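Local coordinates for protein glycerate dehydrogenase (Bacillus sp. 5mfcol3.1, PDB 6P2I) that reduces acyclic imino acids as an NADPH-dependent imine reductase, apparently working alongside a partner oxidase, and binds D-arginine beside its cofactor, at residues Ala38-Glu51 with Met59-Thr73. Residues are numbered along the deposited sequence; the frame is centred on the assembly and turned at random.
Sequences AINRLSSTDIAIVE and MIEKISRLKYLITIT. With DAR (D-arginine), chain D.
M59 meets helix 35-43 with its flexible thioether chain, CG lying 3.9 Å from I39 CD1 and CE turned to A38 CB. It belongs to helix 57-60, the connection of a beta-alpha-beta crossover between 47-50 and 68-71, neighbouring strands of the five-stranded parallel sheet. I63 follows, its CD1 against L42 CD1. S64 N donates to S43 OG (3.2 Å), a short hydroxyl that can also donate to I39 O, tying the helix to the chain beyond the I60-I63 turn. R65, stretched out with CG opposite its backbone N (chi1 178°), forms a two-pronged salt bridge with D46, NE to OD1 and NH2 to OD2, each at 3.0 Å; a guanidinium edge suits a carboxylate's two oxygens. Both are met from above the carboxylate plane, the flat groups being turned 52° apart. Were D46 replaced by an alanine, R65 would probably lose its countercharge and K2 N the acceptor OD2. A48 CB is a methyl that both L66 CD1 and L69 CD1 pack against, each at 3.7 Å. From Y68 the strands pair in parallel, A48 giving its N-H to Y68 O and accepting from I70 N, while beta-branched I47, well suited to a strand, lays CG2 oblique to the Y68 ring. I72 CG2 lies 3.5 Å from E51 CB. T73 CG2 approaches D-arginine's aliphatic CG, and the E51 carboxylate probably complements the ligand's positive guanidinium: OE1, also bonded to T10, accepts from D-arginine NH2 at 2.9 Å, nearly straight at 169°.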
# COMPACT_ATOMS: atom_id res chain seq x y z
N ALA A 38 -4.85 -10.73 -38.72
CA ALA A 38 -4.52 -11.70 -37.68
C ALA A 38 -4.47 -13.11 -38.25
O ALA A 38 -3.50 -13.85 -38.02
CB ALA A 38 -5.53 -11.60 -36.54
N ILE A 39 -5.50 -13.49 -39.00
CA ILE A 39 -5.52 -14.82 -39.62
C ILE A 39 -4.34 -14.98 -40.56
O ILE A 39 -3.68 -16.03 -40.58
CB ILE A 39 -6.86 -15.05 -40.35
CG1 ILE A 39 -7.99 -15.19 -39.33
CG2 ILE A 39 -6.76 -16.28 -41.23
CD1 ILE A 39 -9.37 -15.14 -39.95
N ASN A 40 -4.03 -13.93 -41.33
CA ASN A 40 -2.91 -14.02 -42.27
C ASN A 40 -1.58 -14.16 -41.54
O ASN A 40 -0.74 -14.97 -41.94
CB ASN A 40 -2.89 -12.79 -43.19
CG ASN A 40 -1.92 -12.96 -44.34
OD1 ASN A 40 -0.82 -12.41 -44.33
ND2 ASN A 40 -2.32 -13.73 -45.34
N ARG A 41 -1.37 -13.37 -40.48
CA ARG A 41 -0.12 -13.48 -39.74
C ARG A 41 -0.02 -14.83 -39.07
O ARG A 41 1.06 -15.45 -39.07
CB ARG A 41 -0.02 -12.36 -38.71
CG ARG A 41 0.11 -10.98 -39.34
CD ARG A 41 -0.21 -9.87 -38.35
NE ARG A 41 -0.25 -8.59 -39.04
CZ ARG A 41 -0.32 -7.41 -38.43
NH1 ARG A 41 -0.36 -7.33 -37.10
NH2 ARG A 41 -0.35 -6.29 -39.16
N LEU A 42 -1.13 -15.32 -38.50
CA LEU A 42 -1.10 -16.63 -37.87
C LEU A 42 -0.85 -17.74 -38.88
O LEU A 42 -0.19 -18.74 -38.55
CB LEU A 42 -2.42 -16.88 -37.12
CG LEU A 42 -2.56 -16.01 -35.86
CD1 LEU A 42 -4.02 -15.92 -35.42
CD2 LEU A 42 -1.67 -16.50 -34.72
N SER A 43 -1.34 -17.59 -40.10
CA SER A 43 -1.17 -18.62 -41.12
C SER A 43 0.15 -18.54 -41.86
O SER A 43 0.44 -19.42 -42.69
CB SER A 43 -2.32 -18.55 -42.13
OG SER A 43 -3.57 -18.73 -41.50
N SER A 44 0.97 -17.52 -41.60
CA SER A 44 2.24 -17.33 -42.29
C SER A 44 3.43 -17.66 -41.39
O SER A 44 4.57 -17.32 -41.73
CB SER A 44 2.34 -15.90 -42.81
OG SER A 44 1.25 -15.62 -43.68
N THR A 45 3.19 -18.33 -40.27
CA THR A 45 4.22 -18.54 -39.27
C THR A 45 4.08 -19.95 -38.70
O THR A 45 3.04 -20.59 -38.81
CB THR A 45 4.12 -17.47 -38.17
OG1 THR A 45 5.34 -17.43 -37.41
CG2 THR A 45 2.94 -17.72 -37.23
N ASP A 46 5.17 -20.42 -38.10
CA ASP A 46 5.15 -21.72 -37.44
C ASP A 46 4.91 -21.58 -35.94
O ASP A 46 4.14 -22.36 -35.37
CB ASP A 46 6.46 -22.45 -37.70
CG ASP A 46 6.76 -22.56 -39.17
OD1 ASP A 46 6.00 -23.25 -39.88
OD2 ASP A 46 7.74 -21.92 -39.62
N ILE A 47 5.55 -20.60 -35.31
CA ILE A 47 5.27 -20.20 -33.93
C ILE A 47 4.71 -18.79 -33.96
O ILE A 47 5.21 -17.94 -34.69
CB ILE A 47 6.54 -20.26 -33.06
CG1 ILE A 47 7.14 -21.67 -33.06
CG2 ILE A 47 6.24 -19.76 -31.64
CD1 ILE A 47 8.48 -21.75 -32.34
N ALA A 48 3.64 -18.56 -33.20
CA ALA A 48 3.07 -17.22 -33.06
C ALA A 48 3.11 -16.81 -31.60
O ALA A 48 2.99 -17.65 -30.71
CB ALA A 48 1.63 -17.16 -33.57
N ILE A 49 3.27 -15.50 -31.38
CA ILE A 49 3.21 -14.88 -30.06
C ILE A 49 2.12 -13.83 -30.10
O ILE A 49 2.05 -13.05 -31.06
CB ILE A 49 4.55 -14.24 -29.65
CG1 ILE A 49 5.69 -15.25 -29.79
CG2 ILE A 49 4.45 -13.69 -28.20
CD1 ILE A 49 7.04 -14.60 -29.99
N VAL A 50 1.27 -13.78 -29.08
CA VAL A 50 0.13 -12.88 -29.10
C VAL A 50 0.02 -12.18 -27.75
O VAL A 50 0.30 -12.77 -26.70
CB VAL A 50 -1.17 -13.64 -29.45
CG1 VAL A 50 -1.49 -14.70 -28.39
CG2 VAL A 50 -2.33 -12.67 -29.62
N GLU A 51 -0.37 -10.90 -27.78
CA GLU A 51 -0.55 -10.11 -26.56
C GLU A 51 -1.95 -9.54 -26.41
O GLU A 51 -2.46 -9.45 -25.28
CB GLU A 51 0.46 -8.96 -26.50
CG GLU A 51 0.26 -8.07 -25.27
CD GLU A 51 1.41 -7.15 -24.96
OE1 GLU A 51 1.24 -6.29 -24.06
OE2 GLU A 51 2.48 -7.27 -25.58
N MET A 59 -11.88 -17.97 -36.48
CA MET A 59 -10.56 -17.66 -37.01
C MET A 59 -9.69 -18.90 -37.14
O MET A 59 -9.00 -19.08 -38.15
CB MET A 59 -9.86 -16.63 -36.11
CG MET A 59 -10.46 -15.24 -36.16
SD MET A 59 -9.92 -14.22 -34.79
CE MET A 59 -8.17 -14.06 -35.17
N ILE A 60 -9.69 -19.75 -36.11
CA ILE A 60 -8.80 -20.91 -36.10
C ILE A 60 -9.14 -21.88 -37.22
O ILE A 60 -8.25 -22.50 -37.81
CB ILE A 60 -8.86 -21.58 -34.71
CG1 ILE A 60 -8.29 -20.64 -33.65
CG2 ILE A 60 -8.12 -22.91 -34.70
CD1 ILE A 60 -8.86 -20.85 -32.26
N GLU A 61 -10.43 -22.00 -37.56
CA GLU A 61 -10.81 -22.86 -38.68
C GLU A 61 -10.21 -22.38 -40.00
O GLU A 61 -10.05 -23.18 -40.92
CB GLU A 61 -12.33 -22.94 -38.77
CG GLU A 61 -12.96 -23.46 -37.49
CD GLU A 61 -14.45 -23.70 -37.60
OE1 GLU A 61 -15.15 -22.88 -38.24
OE2 GLU A 61 -14.93 -24.71 -37.05
N LYS A 62 -9.85 -21.10 -40.10
CA LYS A 62 -9.26 -20.54 -41.31
C LYS A 62 -7.74 -20.51 -41.28
O LYS A 62 -7.12 -20.10 -42.27
CB LYS A 62 -9.80 -19.13 -41.55
CG LYS A 62 -11.30 -19.08 -41.81
CD LYS A 62 -11.84 -17.66 -41.73
CE LYS A 62 -13.35 -17.63 -41.94
NZ LYS A 62 -13.93 -16.28 -41.68
N ILE A 63 -7.13 -20.92 -40.19
CA ILE A 63 -5.68 -20.87 -40.02
C ILE A 63 -5.04 -22.12 -40.60
O ILE A 63 -5.58 -23.23 -40.48
CB ILE A 63 -5.33 -20.70 -38.53
CG1 ILE A 63 -5.72 -19.30 -38.05
CG2 ILE A 63 -3.84 -20.96 -38.27
CD1 ILE A 63 -5.52 -19.08 -36.57
N SER A 64 -3.89 -21.95 -41.24
CA SER A 64 -3.06 -23.05 -41.67
C SER A 64 -1.63 -22.82 -41.18
O SER A 64 -1.31 -21.75 -40.64
CB SER A 64 -3.09 -23.22 -43.20
OG SER A 64 -2.55 -22.08 -43.85
N ARG A 65 -0.80 -23.85 -41.35
CA ARG A 65 0.64 -23.84 -41.05
C ARG A 65 0.96 -23.75 -39.57
O ARG A 65 1.79 -24.53 -39.07
CB ARG A 65 1.33 -22.70 -41.80
CG ARG A 65 2.82 -22.61 -41.49
CD ARG A 65 3.51 -21.57 -42.34
NE ARG A 65 4.91 -21.40 -41.97
CZ ARG A 65 5.75 -20.56 -42.57
NH1 ARG A 65 5.32 -19.82 -43.59
NH2 ARG A 65 7.01 -20.47 -42.17
N LEU A 66 0.32 -22.83 -38.85
CA LEU A 66 0.63 -22.57 -37.44
C LEU A 66 0.64 -23.86 -36.62
O LEU A 66 -0.29 -24.66 -36.69
CB LEU A 66 -0.40 -21.60 -36.86
CG LEU A 66 -0.22 -21.22 -35.39
CD1 LEU A 66 1.08 -20.45 -35.22
CD2 LEU A 66 -1.41 -20.41 -34.91
N LYS A 67 1.69 -24.04 -35.80
CA LYS A 67 1.77 -25.20 -34.94
C LYS A 67 1.83 -24.87 -33.45
O LYS A 67 1.49 -25.73 -32.64
CB LYS A 67 3.00 -26.05 -35.29
CG LYS A 67 2.91 -26.77 -36.64
CD LYS A 67 1.63 -27.60 -36.73
CE LYS A 67 1.67 -28.76 -35.75
NZ LYS A 67 0.36 -29.48 -35.67
N TYR A 68 2.23 -23.65 -33.08
CA TYR A 68 2.50 -23.33 -31.68
C TYR A 68 2.18 -21.86 -31.44
O TYR A 68 2.70 -20.98 -32.15
CB TYR A 68 3.95 -23.63 -31.33
CG TYR A 68 4.33 -23.46 -29.86
CD1 TYR A 68 3.44 -23.78 -28.83
CD2 TYR A 68 5.58 -23.00 -29.51
CE1 TYR A 68 3.82 -23.62 -27.48
CE2 TYR A 68 5.96 -22.85 -28.20
CZ TYR A 68 5.09 -23.16 -27.19
OH TYR A 68 5.53 -22.99 -25.89
N LEU A 69 1.31 -21.60 -30.47
CA LEU A 69 0.92 -20.26 -30.08
C LEU A 69 1.34 -20.01 -28.64
O LEU A 69 1.06 -20.84 -27.77
CB LEU A 69 -0.60 -20.07 -30.21
CG LEU A 69 -1.16 -18.72 -29.76
CD1 LEU A 69 -0.66 -17.61 -30.67
CD2 LEU A 69 -2.68 -18.75 -29.77
N ILE A 70 2.02 -18.89 -28.42
CA ILE A 70 2.43 -18.45 -27.09
C ILE A 70 1.69 -17.17 -26.76
O ILE A 70 1.77 -16.20 -27.52
CB ILE A 70 3.95 -18.22 -27.02
CG1 ILE A 70 4.71 -19.50 -27.37
CG2 ILE A 70 4.35 -17.63 -25.64
CD1 ILE A 70 6.16 -19.25 -27.73
N THR A 71 0.96 -17.15 -25.64
CA THR A 71 0.47 -15.89 -25.12
C THR A 71 1.58 -15.27 -24.29
O THR A 71 2.22 -15.96 -23.50
CB THR A 71 -0.80 -16.06 -24.26
OG1 THR A 71 -0.51 -16.85 -23.09
CG2 THR A 71 -1.92 -16.71 -25.09
N ILE A 72 1.86 -13.98 -24.54
CA ILE A 72 2.82 -13.27 -23.72
C ILE A 72 2.26 -13.07 -22.33
O ILE A 72 3.02 -12.82 -21.39
CB ILE A 72 3.22 -11.92 -24.36
CG1 ILE A 72 4.58 -11.45 -23.83
CG2 ILE A 72 2.15 -10.87 -24.08
CD1 ILE A 72 5.73 -12.35 -24.24
N THR A 73 0.95 -13.21 -22.18
CA THR A 73 0.23 -13.02 -20.93
C THR A 73 0.14 -14.32 -20.14
O THR A 73 0.32 -15.42 -20.68
CB THR A 73 -1.18 -12.52 -21.23
OG1 THR A 73 -1.82 -13.44 -22.12
CG2 THR A 73 -1.12 -11.15 -21.87
N DAR D . -3.70 -9.80 -18.22
CA DAR D . -2.44 -9.97 -17.49
CB DAR D . -1.45 -8.83 -17.79
CG DAR D . -1.02 -8.76 -19.25
CD DAR D . 0.24 -7.92 -19.43
NE DAR D . 0.79 -7.90 -20.79
CZ DAR D . 2.03 -8.34 -21.03
NH1 DAR D . 2.61 -9.21 -20.20
NH2 DAR D . 2.71 -7.92 -22.10
C DAR D . -1.85 -11.35 -17.76
O DAR D . -0.62 -11.56 -17.74
OXT DAR D . -2.64 -12.26 -17.98
O HOH W 1 -0.40 -20.92 -44.67
O HOH W 2 2.71 -19.82 -45.21
O HOH W 3 -5.09 -18.99 -43.81
O HOH W 4 4.43 -25.10 -39.09